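Local coordinates for protein FACT-Spt16 (Cicer arietinum, PDB 5CE6) that probably acts as the histone H3-H4-binding N-terminal domain of the SPT16 subunit of FACT, a histone chaperone complex working on chromatin during transcription, at residues 154-166 with 177-191. Sequence-based numbering, arbitrary orientation.
Sequences SSTVGHIAREEPE and LKNSKFRLSDVANGF
Strands 156-159 and 183-186 pair in parallel at the edge of the six-stranded mixed sheet of the N-terminal lobe, joined through helix 168-179 as a beta-alpha-beta crossover. The evidence is an unbroken ladder: Arg183 N to Ser155 O, Val157 N to Arg183 O, Ser185 N to Val157 O, His159 N to Ser185 O and Val187 N to His159 O, all 2.8 to 3.0 Å. On the other flank of 156-159, backbone bonds to Asp52, Ala53 and Ala55 continue the sheet, while 183-186 is its outermost strand in this chain.

On the face bearing Val157, Phe182 lays its ring obliquely against the neighbouring strand: CD2 meets Val157 CG2 at 3.6 Å, and CD1 lies 3.5 Å from Ser155 CB. With CG anti to the carbonyl carbon (chi1 -59°), the ring reaches both residues, and Ile140 and Ile143 of helix 133-145 also pack on it. Cutting the ring back to an alanine is likely to open a gap beside Val157 CG2 and Ser155 CB and leave Ile140 and Ile143 without their aromatic neighbour.

The reverse face carries Thr156, Arg183 and Ser185. Thr156 CG2 sits over the centre of the Arg183 guanidinium, 3.9 Å above its plane, the two side chains running alongside each other; Ser185 OG bonds to Gly49 O.

Where the strands end, Asp186 forms an Asx turn just ahead of helix 188-196, whose N-cap position is Val187. Its CG stands anti to the backbone N (chi1 -175°), bringing Asp186 OD1 between two amides: Ala188 N at 3.0 Å and, across the contact, Ala161 N at 3.3 Å, reaching it from opposite faces of the carboxylate. A water adds a third donor to Asp186 OD1, at 2.8 Å, and accepts from Arg162 N.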
# COMPACT_ATOMS: atom_id res chain seq x y z
N SER A 154 18.73 -7.38 30.60
CA SER A 154 18.90 -6.35 29.58
C SER A 154 17.59 -6.06 28.85
O SER A 154 16.62 -6.81 28.99
CB SER A 154 19.99 -6.75 28.59
OG SER A 154 20.21 -8.15 28.60
N SER A 155 17.56 -4.98 28.09
CA SER A 155 16.36 -4.62 27.33
C SER A 155 16.56 -4.69 25.82
O SER A 155 17.56 -4.21 25.29
CB SER A 155 15.84 -3.24 27.74
OG SER A 155 15.16 -3.28 28.98
N THR A 156 15.60 -5.29 25.14
CA THR A 156 15.56 -5.25 23.69
C THR A 156 14.36 -4.43 23.25
O THR A 156 13.21 -4.78 23.54
CB THR A 156 15.50 -6.66 23.08
OG1 THR A 156 16.70 -7.37 23.39
CG2 THR A 156 15.34 -6.58 21.57
N VAL A 157 14.62 -3.32 22.57
CA VAL A 157 13.57 -2.46 22.05
C VAL A 157 13.39 -2.70 20.56
O VAL A 157 14.33 -2.54 19.78
CB VAL A 157 13.87 -0.97 22.29
CG1 VAL A 157 12.80 -0.10 21.64
CG2 VAL A 157 13.92 -0.70 23.77
N GLY A 158 12.18 -3.09 20.17
CA GLY A 158 11.88 -3.24 18.76
C GLY A 158 11.50 -1.91 18.14
O GLY A 158 10.81 -1.10 18.77
N HIS A 159 11.96 -1.67 16.93
CA HIS A 159 11.53 -0.50 16.18
C HIS A 159 11.43 -0.85 14.71
O HIS A 159 11.89 -1.92 14.29
CB HIS A 159 12.48 0.69 16.38
CG HIS A 159 13.87 0.44 15.89
ND1 HIS A 159 14.62 1.43 15.27
CD2 HIS A 159 14.66 -0.65 15.93
CE1 HIS A 159 15.80 0.94 14.94
NE2 HIS A 159 15.85 -0.33 15.33
N ILE A 160 10.81 0.02 13.93
CA ILE A 160 10.72 -0.20 12.49
C ILE A 160 12.00 0.39 11.91
O ILE A 160 12.05 1.57 11.56
CB ILE A 160 9.46 0.47 11.91
CG1 ILE A 160 8.23 -0.05 12.66
CG2 ILE A 160 9.35 0.20 10.43
CD1 ILE A 160 6.96 0.76 12.43
N ALA A 161 13.04 -0.43 11.86
CA ALA A 161 14.40 0.06 11.66
C ALA A 161 14.61 0.77 10.32
O ALA A 161 15.44 1.67 10.22
CB ALA A 161 15.41 -1.08 11.82
N ARG A 162 13.86 0.36 9.31
CA ARG A 162 14.05 0.90 7.96
C ARG A 162 13.51 2.31 7.80
O ARG A 162 13.80 2.99 6.81
CB ARG A 162 13.43 -0.03 6.91
N GLU A 163 12.74 2.78 8.77
CA GLU A 163 12.21 4.14 8.72
C GLU A 163 13.28 5.16 9.04
O GLU A 163 14.00 5.04 10.03
CB GLU A 163 11.02 4.30 9.66
CG GLU A 163 9.83 3.50 9.23
CD GLU A 163 8.55 3.87 9.95
OE1 GLU A 163 8.58 4.71 10.88
OE2 GLU A 163 7.51 3.29 9.58
N GLU A 164 13.40 6.17 8.18
CA GLU A 164 14.32 7.27 8.42
C GLU A 164 13.64 8.32 9.29
O GLU A 164 12.54 8.77 8.98
CB GLU A 164 14.73 7.91 7.09
CG GLU A 164 15.48 9.23 7.22
CD GLU A 164 16.99 9.05 7.20
OE1 GLU A 164 17.45 7.90 7.36
OE2 GLU A 164 17.71 10.06 7.01
N PRO A 165 14.29 8.70 10.40
CA PRO A 165 13.74 9.78 11.22
C PRO A 165 13.64 11.07 10.42
O PRO A 165 14.59 11.44 9.73
CB PRO A 165 14.77 9.93 12.34
CG PRO A 165 15.55 8.66 12.35
CD PRO A 165 15.57 8.19 10.93
N GLU A 166 12.49 11.74 10.50
CA GLU A 166 12.32 13.05 9.90
C GLU A 166 11.90 14.02 11.00
O GLU A 166 10.97 13.74 11.75
CB GLU A 166 11.25 13.01 8.81
N LEU A 177 17.78 6.48 21.65
CA LEU A 177 17.68 5.02 21.60
C LEU A 177 19.04 4.43 21.26
O LEU A 177 19.51 3.50 21.92
CB LEU A 177 16.64 4.56 20.57
CG LEU A 177 15.23 4.30 21.09
CD1 LEU A 177 14.35 3.75 19.99
CD2 LEU A 177 15.27 3.35 22.27
N LYS A 178 19.67 4.98 20.23
CA LYS A 178 20.98 4.54 19.80
C LYS A 178 21.97 4.57 20.96
O LYS A 178 22.71 3.60 21.19
CB LYS A 178 21.49 5.44 18.67
N ASN A 179 21.96 5.67 21.71
CA ASN A 179 22.93 5.88 22.78
C ASN A 179 22.58 5.17 24.10
O ASN A 179 23.39 5.13 25.02
CB ASN A 179 23.16 7.38 23.01
CG ASN A 179 23.84 8.04 21.81
OD1 ASN A 179 24.58 7.40 21.06
ND2 ASN A 179 23.59 9.34 21.64
N SER A 180 21.37 4.62 24.18
CA SER A 180 21.00 3.81 25.34
C SER A 180 21.77 2.50 25.31
O SER A 180 22.43 2.17 24.32
CB SER A 180 19.50 3.54 25.37
OG SER A 180 19.16 2.49 24.48
N LYS A 181 21.69 1.74 26.40
CA LYS A 181 22.33 0.43 26.46
C LYS A 181 21.51 -0.63 25.72
O LYS A 181 21.97 -1.76 25.53
CB LYS A 181 22.53 -0.00 27.91
N PHE A 182 20.31 -0.26 25.28
CA PHE A 182 19.35 -1.21 24.73
C PHE A 182 19.81 -1.90 23.46
O PHE A 182 20.43 -1.28 22.59
CB PHE A 182 18.00 -0.54 24.44
CG PHE A 182 17.36 0.10 25.63
CD1 PHE A 182 17.60 -0.38 26.91
CD2 PHE A 182 16.51 1.18 25.47
CE1 PHE A 182 17.00 0.21 28.01
CE2 PHE A 182 15.90 1.78 26.56
CZ PHE A 182 16.15 1.29 27.84
N ARG A 183 19.47 -3.17 23.35
CA ARG A 183 19.59 -3.87 22.08
C ARG A 183 18.40 -3.44 21.23
O ARG A 183 17.27 -3.39 21.73
CB ARG A 183 19.55 -5.38 22.32
CG ARG A 183 20.48 -6.18 21.43
CD ARG A 183 19.71 -7.08 20.48
NE ARG A 183 19.03 -8.16 21.18
CZ ARG A 183 18.25 -9.07 20.59
NH1 ARG A 183 18.05 -9.02 19.28
NH2 ARG A 183 17.67 -10.02 21.31
N LEU A 184 18.64 -3.10 19.96
CA LEU A 184 17.57 -2.66 19.07
C LEU A 184 17.26 -3.70 17.99
O LEU A 184 18.16 -4.13 17.27
CB LEU A 184 17.93 -1.31 18.43
CG LEU A 184 18.25 -0.12 19.34
CD1 LEU A 184 18.49 1.13 18.52
CD2 LEU A 184 17.15 0.12 20.36
N SER A 185 15.99 -4.09 17.87
CA SER A 185 15.57 -5.09 16.88
C SER A 185 14.56 -4.54 15.89
O SER A 185 13.63 -3.83 16.26
CB SER A 185 14.96 -6.31 17.59
OG SER A 185 15.91 -6.98 18.38
N ASP A 186 14.73 -4.88 14.61
CA ASP A 186 13.75 -4.52 13.60
C ASP A 186 12.52 -5.38 13.83
O ASP A 186 12.62 -6.60 13.97
CB ASP A 186 14.32 -4.76 12.19
CG ASP A 186 13.39 -4.28 11.09
OD1 ASP A 186 12.39 -3.59 11.38
OD2 ASP A 186 13.67 -4.58 9.91
N VAL A 187 11.35 -4.74 13.91
CA VAL A 187 10.11 -5.48 14.09
C VAL A 187 9.12 -5.24 12.95
O VAL A 187 7.93 -5.49 13.09
CB VAL A 187 9.44 -5.17 15.45
CG1 VAL A 187 10.31 -5.65 16.58
CG2 VAL A 187 9.15 -3.68 15.60
N ALA A 188 9.62 -4.77 11.81
CA ALA A 188 8.74 -4.51 10.67
C ALA A 188 7.95 -5.77 10.27
O ALA A 188 6.78 -5.68 9.89
CB ALA A 188 9.52 -3.97 9.49
N ASN A 189 8.59 -6.92 10.38
CA ASN A 189 7.96 -8.18 10.02
C ASN A 189 6.85 -8.56 10.99
O ASN A 189 5.93 -9.30 10.64
CB ASN A 189 9.00 -9.31 9.93
CG ASN A 189 9.97 -9.11 8.78
OD1 ASN A 189 9.68 -8.41 7.82
ND2 ASN A 189 11.14 -9.74 8.88
N GLY A 190 6.94 -8.05 12.21
CA GLY A 190 5.90 -8.31 13.18
C GLY A 190 4.65 -7.53 12.80
O GLY A 190 3.55 -8.09 12.75
N PHE A 191 4.82 -6.24 12.53
CA PHE A 191 3.70 -5.42 12.09
C PHE A 191 3.10 -5.91 10.78
O PHE A 191 1.88 -5.90 10.61
CB PHE A 191 4.13 -3.95 11.99
CG PHE A 191 4.30 -3.29 13.32
CD1 PHE A 191 3.24 -3.23 14.21
CD2 PHE A 191 5.52 -2.75 13.69
CE1 PHE A 191 3.39 -2.62 15.45
CE2 PHE A 191 5.68 -2.14 14.92
CZ PHE A 191 4.61 -2.08 15.81
O HOH W 1 12.12 -2.04 9.02